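Local coordinates for glycoside hydrolase family 88 protein (Bacteroides vulgatus, PDB 4Q88) that is probably a glycoside hydrolase of unestablished substrate, built from helical hairpins arranged as an (alpha/alpha)6 barrel, at residues A[34-39]-A[98-103]; A[65-70]-A[105-110]; A[39-44]-A[339-344]. All blocks are in the same frame, centred on the assembly; numbering follows the deposited sequence.

Contact 1: A[34-39]-A[98-103]; sequences QVRSFW and GDWQVC
Phe-38 lies on one face of the Trp-100 indole, and this aromatic pair carries much of the contact between the loop that leads into helix 39-55, where Phe-38 holds the N-cap position, and a 3-10 turn just ahead of helix 103-113. CD1 of Phe-38 sits above the middle of the indole, 3.4 Å from CE2 of Trp-100, while the two six-membered rings are inclined by 41°, an oblique pairing. With CG of Phe-38 anti to its backbone N (chi1 -163°), the ring reaches across this face while CB stays over it too, 4.1 Å from the centroid of the Trp-100 six-membered ring in a CH-pi contact. Ser-37 meets the same indole at its edge, OG lying 3.7 Å from CZ3 of Trp-100; the hydroxyl is hydrogen-bonded to Lys-74 O, and Trp-100 NE1 to Gly-89 O.

A second group of contacts is made by Trp-39. Its side chain runs alongside that of Asp-99, pointing the same way, with ring and carboxylate planes 33° apart and CD1 of Trp-39 3.4 Å from OD2 of Asp-99. CG1 of Val-102 packs against CA and CB of Trp-39, and CB of Cys-103 against CB of Ser-37.

The polar link between the segments is indirect. A water molecule donates to Ser-37 O at 2.7 Å and to Asp-99 O at 2.7 Å, and accepts from Cys-103 N at 3.0 Å. Trp-39 N comes as near as 3.0 Å to Asp-99 O, but the angle is too poor for a hydrogen bond.

The chemistry is therefore divided: mostly aromatic and aliphatic carbon meets across the contact, with the Asp-99 carboxylate lying along the Trp-39 ring, no direct hydrogen bond spans it, and one water with three partners joins the backbones and satisfies two buried carbonyls and an amide.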
loop_
_atom_site.group_PDB
_atom_site.type_symbol
_atom_site.label_atom_id
_atom_site.label_comp_id
_atom_site.label_asym_id
_atom_site.label_seq_id
_atom_site.Cartn_x
_atom_site.Cartn_y
_atom_site.Cartn_z
ATOM N N GLN A 34 16.100 10.465 -9.337
ATOM C CA GLN A 34 15.483 11.403 -10.267
ATOM C C GLN A 34 14.643 10.673 -11.313
ATOM O O GLN A 34 14.983 10.590 -12.491
ATOM C CB GLN A 34 16.559 12.289 -10.941
ATOM C CG GLN A 34 17.269 13.209 -9.984
ATOM C CD GLN A 34 18.414 12.553 -9.225
ATOM O OE1 GLN A 34 18.877 11.513 -9.586
ATOM N NE2 GLN A 34 18.841 13.165 -8.153
ATOM N N VAL A 35 13.489 10.201 -10.852
ATOM C CA VAL A 35 12.464 9.595 -11.656
ATOM C C VAL A 35 11.092 10.164 -11.219
ATOM O O VAL A 35 10.929 10.803 -10.152
ATOM C CB VAL A 35 12.479 8.065 -11.535
ATOM C CG1 VAL A 35 13.693 7.480 -12.273
ATOM C CG2 VAL A 35 12.407 7.636 -10.063
ATOM N N ARG A 36 10.104 9.949 -12.065
ATOM C CA ARG A 36 8.822 10.603 -11.906
ATOM C C ARG A 36 8.097 10.194 -10.583
ATOM O O ARG A 36 8.398 9.147 -10.008
ATOM C CB ARG A 36 7.922 10.284 -13.099
ATOM C CG ARG A 36 7.556 8.846 -13.290
ATOM C CD ARG A 36 6.576 8.667 -14.449
ATOM N NE ARG A 36 6.285 7.282 -14.638
ATOM C CZ ARG A 36 5.406 6.780 -15.513
ATOM N NH1 ARG A 36 4.666 7.550 -16.272
ATOM N NH2 ARG A 36 5.259 5.479 -15.597
ATOM N N SER A 37 7.146 11.021 -10.158
ATOM C CA SER A 37 6.486 10.852 -8.869
ATOM C C SER A 37 5.241 9.951 -8.984
ATOM O O SER A 37 4.420 9.988 -8.116
ATOM C CB SER A 37 6.105 12.201 -8.253
ATOM O OG SER A 37 5.352 13.002 -9.160
ATOM N N PHE A 38 5.118 9.166 -10.050
ATOM C CA PHE A 38 3.987 8.280 -10.277
ATOM C C PHE A 38 3.947 7.138 -9.293
ATOM O O PHE A 38 4.932 6.901 -8.604
ATOM C CB PHE A 38 4.125 7.721 -11.683
ATOM C CG PHE A 38 2.862 7.104 -12.271
ATOM C CD1 PHE A 38 1.631 7.731 -12.197
ATOM C CD2 PHE A 38 2.970 5.985 -13.053
ATOM C CE1 PHE A 38 0.506 7.214 -12.836
ATOM C CE2 PHE A 38 1.858 5.439 -13.677
ATOM C CZ PHE A 38 0.623 6.067 -13.585
ATOM N N TRP A 39 2.819 6.423 -9.215
ATOM C CA TRP A 39 2.551 5.524 -8.066
ATOM C C TRP A 39 3.638 4.473 -7.758
ATOM O O TRP A 39 3.889 4.168 -6.611
ATOM C CB TRP A 39 1.196 4.808 -8.237
ATOM C CG TRP A 39 1.277 3.723 -9.265
ATOM C CD1 TRP A 39 1.125 3.854 -10.612
ATOM C CD2 TRP A 39 1.572 2.353 -9.027
ATOM N NE1 TRP A 39 1.318 2.636 -11.244
ATOM C CE2 TRP A 39 1.578 1.696 -10.282
ATOM C CE3 TRP A 39 1.772 1.599 -7.876
ATOM C CZ2 TRP A 39 1.844 0.330 -10.397
ATOM C CZ3 TRP A 39 2.050 0.255 -7.998
ATOM C CH2 TRP A 39 2.042 -0.371 -9.240
ATOM N N GLY A 98 -5.554 9.071 -8.208
ATOM C CA GLY A 98 -4.815 8.780 -6.978
ATOM C C GLY A 98 -3.413 8.231 -7.180
ATOM O O GLY A 98 -2.546 8.409 -6.365
ATOM N N ASP A 99 -3.128 7.618 -8.327
ATOM C CA ASP A 99 -1.750 7.160 -8.577
ATOM C C ASP A 99 -0.782 8.369 -8.711
ATOM O O ASP A 99 0.433 8.190 -8.592
ATOM C CB ASP A 99 -1.684 6.328 -9.869
ATOM C CG ASP A 99 -2.211 4.929 -9.715
ATOM O OD1 ASP A 99 -2.527 4.516 -8.582
ATOM O OD2 ASP A 99 -2.260 4.222 -10.783
ATOM N N TRP A 100 -1.326 9.590 -8.899
ATOM C CA TRP A 100 -0.510 10.820 -8.941
ATOM C C TRP A 100 -0.582 11.563 -7.618
ATOM O O TRP A 100 -0.099 12.664 -7.482
ATOM C CB TRP A 100 -0.972 11.727 -10.068
ATOM C CG TRP A 100 -0.455 11.282 -11.401
ATOM C CD1 TRP A 100 -1.194 10.848 -12.478
ATOM C CD2 TRP A 100 0.900 11.320 -11.822
ATOM N NE1 TRP A 100 -0.354 10.587 -13.535
ATOM C CE2 TRP A 100 0.937 10.864 -13.164
ATOM C CE3 TRP A 100 2.110 11.656 -11.181
ATOM C CZ2 TRP A 100 2.148 10.727 -13.880
ATOM C CZ3 TRP A 100 3.310 11.550 -11.893
ATOM C CH2 TRP A 100 3.316 11.104 -13.236
ATOM N N GLN A 101 -1.153 10.914 -6.630
ATOM C CA GLN A 101 -1.333 11.516 -5.282
ATOM C C GLN A 101 -0.625 10.776 -4.152
ATOM O O GLN A 101 -0.396 11.327 -3.060
ATOM C CB GLN A 101 -2.814 11.611 -4.974
ATOM C CG GLN A 101 -3.608 12.472 -5.931
ATOM C CD GLN A 101 -5.099 12.491 -5.628
ATOM O OE1 GLN A 101 -5.618 11.598 -4.956
ATOM N NE2 GLN A 101 -5.809 13.503 -6.133
ATOM N N VAL A 102 -0.225 9.533 -4.379
ATOM C CA VAL A 102 0.522 8.766 -3.360
ATOM C C VAL A 102 1.883 9.401 -3.042
ATOM O O VAL A 102 2.342 9.319 -1.882
ATOM C CB VAL A 102 0.623 7.242 -3.710
ATOM C CG1 VAL A 102 1.054 7.041 -5.140
ATOM C CG2 VAL A 102 1.532 6.475 -2.765
ATOM N N CYS A 103 2.490 10.113 -4.006
ATOM C CA CYS A 103 3.679 10.887 -3.733
ATOM C C CYS A 103 3.473 11.847 -2.547
ATOM O O CYS A 103 4.420 12.127 -1.756
ATOM C CB CYS A 103 4.170 11.647 -4.972
ATOM S SG CYS A 103 3.008 12.832 -5.618
HETATM O O HOH W 1 2.034 9.693 -6.945
#

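Contact 2: A[65-70]-A[105-110]; sequences IDWADY and QTYADL
Trp-67 and Tyr-107 are the flat groups here, their rings inclined by 45° with six-membered centroids 5.8 Å apart, neither stacked nor edge-to-face. The indole presents its rim: the CG2 methyl of Thr-106 lies near the ring plane, 3.8 Å from CZ3 of Trp-67, and CE1 of Tyr-107 reaches the same CZ3 obliquely at 4.0 Å. CG of Trp-67 is anti to the backbone N (chi1 171°), which swings the ring out to Thr-106. His-45 stacks on the indole, whereas the Tyr-107 ring also meets that of Trp-73 and its OH is hydrogen-bonded to Lys-74 O.

Small and branched aliphatic groups complete the interface. CB of Ala-68 approaches the Tyr-107 ring obliquely, 3.6 Å from CE1; the short side chain lets the aromatic close to the helix backbone. CD1 of Leu-110 also touches this methyl, and CD2 of Leu-110 lies 3.9 Å from CG1 of Ile-65.

No hydrogen bond crosses the contact. The short segments, parts of helices 58-70 and 103-113, have axes 10.6 Å apart at closest and N-to-C directions 115° apart, a steep crossing in which carbon meets carbon. Helix 39-55 covers Thr-106 through His-45 and Met-49, and helix 144-159 lies against another side of helix 103-113, at Gln-105 and Ala-108.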
loop_
_atom_site.group_PDB
_atom_site.type_symbol
_atom_site.label_atom_id
_atom_site.label_comp_id
_atom_site.label_asym_id
_atom_site.label_seq_id
_atom_site.Cartn_x
_atom_site.Cartn_y
_atom_site.Cartn_z
ATOM N N ILE A 65 14.358 12.808 -0.417
ATOM C CA ILE A 65 14.374 14.255 -0.597
ATOM C C ILE A 65 14.783 14.567 -2.032
ATOM O O ILE A 65 14.190 15.417 -2.676
ATOM C CB ILE A 65 15.351 14.945 0.387
ATOM C CG1 ILE A 65 14.826 14.839 1.818
ATOM C CG2 ILE A 65 15.620 16.403 -0.016
ATOM C CD1 ILE A 65 15.844 15.157 2.894
ATOM N N ASP A 66 15.769 13.849 -2.546
ATOM C CA ASP A 66 16.270 14.106 -3.910
ATOM C C ASP A 66 15.178 13.783 -4.914
ATOM O O ASP A 66 15.027 14.454 -5.936
ATOM C CB ASP A 66 17.532 13.271 -4.199
ATOM C CG ASP A 66 18.768 13.779 -3.490
ATOM O OD1 ASP A 66 18.708 14.834 -2.811
ATOM O OD2 ASP A 66 19.788 13.035 -3.520
ATOM N N TRP A 67 14.403 12.733 -4.646
ATOM C CA TRP A 67 13.250 12.436 -5.524
ATOM C C TRP A 67 12.163 13.486 -5.450
ATOM O O TRP A 67 11.646 13.900 -6.492
ATOM C CB TRP A 67 12.669 11.070 -5.163
ATOM C CG TRP A 67 11.367 10.661 -5.790
ATOM C CD1 TRP A 67 11.174 10.189 -7.054
ATOM C CD2 TRP A 67 10.121 10.534 -5.114
ATOM N NE1 TRP A 67 9.866 9.782 -7.225
ATOM C CE2 TRP A 67 9.186 10.000 -6.046
ATOM C CE3 TRP A 67 9.686 10.840 -3.822
ATOM C CZ2 TRP A 67 7.852 9.742 -5.698
ATOM C CZ3 TRP A 67 8.365 10.586 -3.484
ATOM C CH2 TRP A 67 7.459 10.056 -4.432
ATOM N N ALA A 68 11.836 13.958 -4.238
ATOM C CA ALA A 68 10.830 14.980 -4.102
ATOM C C ALA A 68 11.264 16.301 -4.773
ATOM O O ALA A 68 10.470 16.955 -5.430
ATOM C CB ALA A 68 10.496 15.223 -2.665
ATOM N N ASP A 69 12.511 16.679 -4.544
ATOM C CA ASP A 69 13.106 17.893 -5.174
ATOM C C ASP A 69 13.008 17.811 -6.720
ATOM O O ASP A 69 12.538 18.741 -7.360
ATOM C CB ASP A 69 14.584 18.026 -4.729
ATOM C CG ASP A 69 14.754 18.708 -3.401
ATOM O OD1 ASP A 69 13.835 19.450 -2.958
ATOM O OD2 ASP A 69 15.844 18.522 -2.777
ATOM N N TYR A 70 13.424 16.685 -7.298
ATOM C CA TYR A 70 13.367 16.439 -8.730
ATOM C C TYR A 70 11.939 16.609 -9.286
ATOM O O TYR A 70 11.723 17.139 -10.384
ATOM C CB TYR A 70 13.887 15.028 -9.068
ATOM C CG TYR A 70 13.724 14.678 -10.532
ATOM C CD1 TYR A 70 14.451 15.352 -11.505
ATOM C CD2 TYR A 70 12.833 13.707 -10.944
ATOM C CE1 TYR A 70 14.293 15.033 -12.851
ATOM C CE2 TYR A 70 12.665 13.384 -12.279
ATOM C CZ TYR A 70 13.403 14.055 -13.222
ATOM O OH TYR A 70 13.220 13.714 -14.535
ATOM N N GLN A 105 2.126 11.371 0.229
ATOM C CA GLN A 105 2.402 10.735 1.514
ATOM C C GLN A 105 3.845 11.033 1.930
ATOM O O GLN A 105 4.118 11.418 3.075
ATOM C CB GLN A 105 2.211 9.209 1.431
ATOM C CG GLN A 105 0.793 8.798 1.060
ATOM C CD GLN A 105 0.572 7.287 1.162
ATOM O OE1 GLN A 105 1.215 6.608 1.946
ATOM N NE2 GLN A 105 -0.325 6.764 0.338
ATOM N N THR A 106 4.742 10.874 0.996
ATOM C CA THR A 106 6.165 11.082 1.260
ATOM C C THR A 106 6.474 12.608 1.427
ATOM O O THR A 106 7.302 13.008 2.287
ATOM C CB THR A 106 6.992 10.437 0.129
ATOM O OG1 THR A 106 6.858 9.004 0.215
ATOM C CG2 THR A 106 8.433 10.767 0.273
ATOM N N TYR A 107 5.789 13.454 0.647
ATOM C CA TYR A 107 5.992 14.904 0.780
ATOM C C TYR A 107 5.543 15.344 2.179
ATOM O O TYR A 107 6.259 16.106 2.838
ATOM C CB TYR A 107 5.293 15.731 -0.285
ATOM C CG TYR A 107 5.611 15.361 -1.732
ATOM C CD1 TYR A 107 6.766 14.653 -2.062
ATOM C CD2 TYR A 107 4.774 15.743 -2.756
ATOM C CE1 TYR A 107 7.088 14.372 -3.408
ATOM C CE2 TYR A 107 5.054 15.419 -4.080
ATOM C CZ TYR A 107 6.227 14.752 -4.405
ATOM O OH TYR A 107 6.517 14.466 -5.741
ATOM N N ALA A 108 4.401 14.843 2.656
ATOM C CA ALA A 108 3.969 15.140 4.034
ATOM C C ALA A 108 4.948 14.635 5.097
ATOM O O ALA A 108 5.267 15.350 6.093
ATOM C CB ALA A 108 2.604 14.539 4.306
ATOM N N ASP A 109 5.421 13.400 4.928
ATOM C CA ASP A 109 6.414 12.825 5.855
ATOM C C ASP A 109 7.672 13.681 5.899
ATOM O O ASP A 109 8.220 13.941 6.977
ATOM C CB ASP A 109 6.813 11.420 5.448
ATOM C CG ASP A 109 5.708 10.394 5.667
ATOM O OD1 ASP A 109 4.711 10.658 6.375
ATOM O OD2 ASP A 109 5.865 9.282 5.070
ATOM N N LEU A 110 8.112 14.131 4.740
ATOM C CA LEU A 110 9.314 14.987 4.671
ATOM C C LEU A 110 9.087 16.401 5.255
ATOM O O LEU A 110 9.959 16.960 5.943
ATOM C CB LEU A 110 9.823 15.041 3.238
ATOM C CG LEU A 110 10.419 13.733 2.729
ATOM C CD1 LEU A 110 10.671 13.835 1.242
ATOM C CD2 LEU A 110 11.683 13.321 3.487
#

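Contact 3: A[39-44]-A[339-344]; sequences WDNAVY and CFNFGI
Asn-341, the first residue of helix 341-358, reaches across to Asp-40 and Asn-41 in the opening turn of helix 39-55. Its CB lies 4.1 Å from CB of Tyr-44. CG stands between its own backbone N and carbonyl carbon (chi1 48°), which brings the amide up to the Asp-40 backbone, with CG 3.5 Å from Asp-40 O. At the tip, OD1 accepts from Phe-342 N at 2.7 Å, a bent bond folded back within the segment, and from a water at 2.8 Å that also donates to Asp-40 OD2. ND2 of Asn-341 donates to Asn-41 OD1 at 3.0 Å, coming from above that carbonyl's plane. A second bond from Asn-341 ND2 to Asp-40 OD2, 3.3 Å long, is weak though nearly straight (166°). Asn-41 ND2 is hydrogen-bonded to Arg-36 O, so that both ends of this amide are held. The Asn-341 amide stands almost perpendicular to both acceptor groups, and bonds at both its ends should fix its rotation.

CH2 of Trp-39 rests over one face of the Phe-342 ring, offset toward the rim and 3.6 Å from CD2, with the planes at 42°. CG1 of Val-43 packs on CB and the carbonyl O of Phe-342. Tyr-44 turns its ring edge to Asn-341 O and to CG2 of Ile-344.

The N-terminal turns of two helices far apart in the chain thus meet through a polar cluster beside an apolar one. On helix 13-30, Tyr-27 touches Asn-341 and Ile-344, and Asn-24 and Gln-28 are hydrogen-bonded to Tyr-44 OH. From helix 209-225, Trp-214 packs on Trp-39 and Val-43, and Arg-210 on Phe-342.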
loop_
_atom_site.group_PDB
_atom_site.type_symbol
_atom_site.label_atom_id
_atom_site.label_comp_id
_atom_site.label_asym_id
_atom_site.label_seq_id
_atom_site.Cartn_x
_atom_site.Cartn_y
_atom_site.Cartn_z
ATOM N N TRP A 39 2.819 6.423 -9.215
ATOM C CA TRP A 39 2.551 5.524 -8.066
ATOM C C TRP A 39 3.638 4.473 -7.758
ATOM O O TRP A 39 3.889 4.168 -6.611
ATOM C CB TRP A 39 1.196 4.808 -8.237
ATOM C CG TRP A 39 1.277 3.723 -9.265
ATOM C CD1 TRP A 39 1.125 3.854 -10.612
ATOM C CD2 TRP A 39 1.572 2.353 -9.027
ATOM N NE1 TRP A 39 1.318 2.636 -11.244
ATOM C CE2 TRP A 39 1.578 1.696 -10.282
ATOM C CE3 TRP A 39 1.772 1.599 -7.876
ATOM C CZ2 TRP A 39 1.844 0.330 -10.397
ATOM C CZ3 TRP A 39 2.050 0.255 -7.998
ATOM C CH2 TRP A 39 2.042 -0.371 -9.240
ATOM N N ASP A 40 4.217 3.875 -8.789
ATOM C CA ASP A 40 5.131 2.765 -8.556
ATOM C C ASP A 40 6.395 3.229 -7.835
ATOM O O ASP A 40 6.808 2.609 -6.832
ATOM C CB ASP A 40 5.402 1.980 -9.853
ATOM C CG ASP A 40 5.979 2.831 -10.980
ATOM O OD1 ASP A 40 5.831 4.084 -11.057
ATOM O OD2 ASP A 40 6.621 2.188 -11.820
ATOM N N ASN A 41 6.985 4.343 -8.286
ATOM C CA ASN A 41 8.066 4.956 -7.527
ATOM C C ASN A 41 7.609 5.467 -6.176
ATOM O O ASN A 41 8.300 5.309 -5.165
ATOM C CB ASN A 41 8.684 6.101 -8.327
ATOM C CG ASN A 41 9.351 5.618 -9.594
ATOM O OD1 ASN A 41 10.000 4.575 -9.601
ATOM N ND2 ASN A 41 9.286 6.421 -10.646
ATOM N N ALA A 42 6.422 6.074 -6.142
ATOM C CA ALA A 42 5.938 6.647 -4.922
ATOM C C ALA A 42 5.685 5.586 -3.843
ATOM O O ALA A 42 5.895 5.853 -2.673
ATOM C CB ALA A 42 4.646 7.439 -5.156
ATOM N N VAL A 43 5.231 4.396 -4.241
ATOM C CA VAL A 43 5.046 3.293 -3.249
ATOM C C VAL A 43 6.431 2.860 -2.699
ATOM O O VAL A 43 6.569 2.634 -1.526
ATOM C CB VAL A 43 4.263 2.107 -3.830
ATOM C CG1 VAL A 43 4.300 0.884 -2.884
ATOM C CG2 VAL A 43 2.833 2.556 -4.051
ATOM N N TYR A 44 7.436 2.792 -3.564
ATOM C CA TYR A 44 8.793 2.481 -3.121
ATOM C C TYR A 44 9.153 3.522 -2.016
ATOM O O TYR A 44 9.613 3.156 -0.922
ATOM C CB TYR A 44 9.841 2.469 -4.229
ATOM C CG TYR A 44 11.202 2.564 -3.544
ATOM C CD1 TYR A 44 11.757 1.468 -2.899
ATOM C CD2 TYR A 44 11.821 3.804 -3.408
ATOM C CE1 TYR A 44 12.961 1.592 -2.164
ATOM C CE2 TYR A 44 13.017 3.940 -2.696
ATOM C CZ TYR A 44 13.574 2.836 -2.085
ATOM O OH TYR A 44 14.695 2.985 -1.319
ATOM N N CYS A 339 10.630 -8.578 -10.415
ATOM C CA CYS A 339 10.934 -7.666 -9.305
ATOM C C CYS A 339 10.610 -6.256 -9.740
ATOM O O CYS A 339 11.038 -5.831 -10.843
ATOM C CB CYS A 339 12.410 -7.733 -8.963
ATOM S SG CYS A 339 12.831 -6.643 -7.579
ATOM N N PHE A 340 9.871 -5.524 -8.915
ATOM C CA PHE A 340 9.481 -4.140 -9.217
ATOM C C PHE A 340 9.610 -3.277 -7.960
ATOM O O PHE A 340 9.347 -3.753 -6.855
ATOM C CB PHE A 340 8.061 -4.031 -9.752
ATOM C CG PHE A 340 7.858 -4.792 -11.055
ATOM C CD1 PHE A 340 8.270 -4.236 -12.249
ATOM C CD2 PHE A 340 7.335 -6.052 -11.053
ATOM C CE1 PHE A 340 8.147 -4.938 -13.451
ATOM C CE2 PHE A 340 7.182 -6.756 -12.231
ATOM C CZ PHE A 340 7.571 -6.188 -13.434
ATOM N N ASN A 341 9.952 -2.000 -8.187
ATOM C CA ASN A 341 10.018 -0.970 -7.131
ATOM C C ASN A 341 8.895 -1.055 -6.098
ATOM O O ASN A 341 9.131 -1.041 -4.902
ATOM C CB ASN A 341 10.001 0.455 -7.762
ATOM C CG ASN A 341 8.895 0.672 -8.831
ATOM O OD1 ASN A 341 7.958 -0.115 -9.025
ATOM N ND2 ASN A 341 9.091 1.726 -9.629
ATOM N N PHE A 342 7.648 -1.135 -6.552
ATOM C CA PHE A 342 6.552 -1.089 -5.618
ATOM C C PHE A 342 6.500 -2.301 -4.699
ATOM O O PHE A 342 6.062 -2.196 -3.557
ATOM C CB PHE A 342 5.213 -0.880 -6.346
ATOM C CG PHE A 342 4.797 -2.046 -7.192
ATOM C CD1 PHE A 342 4.064 -3.096 -6.643
ATOM C CD2 PHE A 342 5.111 -2.081 -8.524
ATOM C CE1 PHE A 342 3.718 -4.210 -7.425
ATOM C CE2 PHE A 342 4.770 -3.186 -9.306
ATOM C CZ PHE A 342 4.072 -4.235 -8.757
ATOM N N GLY A 343 6.968 -3.437 -5.208
ATOM C CA GLY A 343 7.067 -4.693 -4.488
ATOM C C GLY A 343 8.184 -4.704 -3.478
ATOM O O GLY A 343 8.049 -5.230 -2.402
ATOM N N ILE A 344 9.279 -4.050 -3.818
ATOM C CA ILE A 344 10.364 -3.807 -2.868
ATOM C C ILE A 344 9.849 -2.900 -1.769
ATOM O O ILE A 344 10.073 -3.164 -0.607
ATOM C CB ILE A 344 11.561 -3.177 -3.554
ATOM C CG1 ILE A 344 12.157 -4.214 -4.525
ATOM C CG2 ILE A 344 12.579 -2.670 -2.519
ATOM C CD1 ILE A 344 13.235 -3.700 -5.438
HETATM O O HOH W 2 7.090 -0.673 -11.653
#

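Contact 1 has its centre about 10 Å from those of contacts 2 and 3, which lie about 15 Å apart. Contact 1 joins the loops leading into helices 39-55 and 103-113; contact 2 pairs helix 58-70 with helix 103-113. Contact 3 shares Trp-39 with contact 1 and brings helix 39-55 against the last helix, 341-358, almost 300 residues on, consistent with closure of an (alpha/alpha)6 barrel; contact 2 is nested within that span. The segments of contact 1 alternate along the chain with those of contacts 2 and 3. Arg-36 O probably accepts hydrogen bonds from Trp-67 NE1 and Asn-41 ND2. The three contacts therefore come together at the start of helix 39-55 and the loop before it.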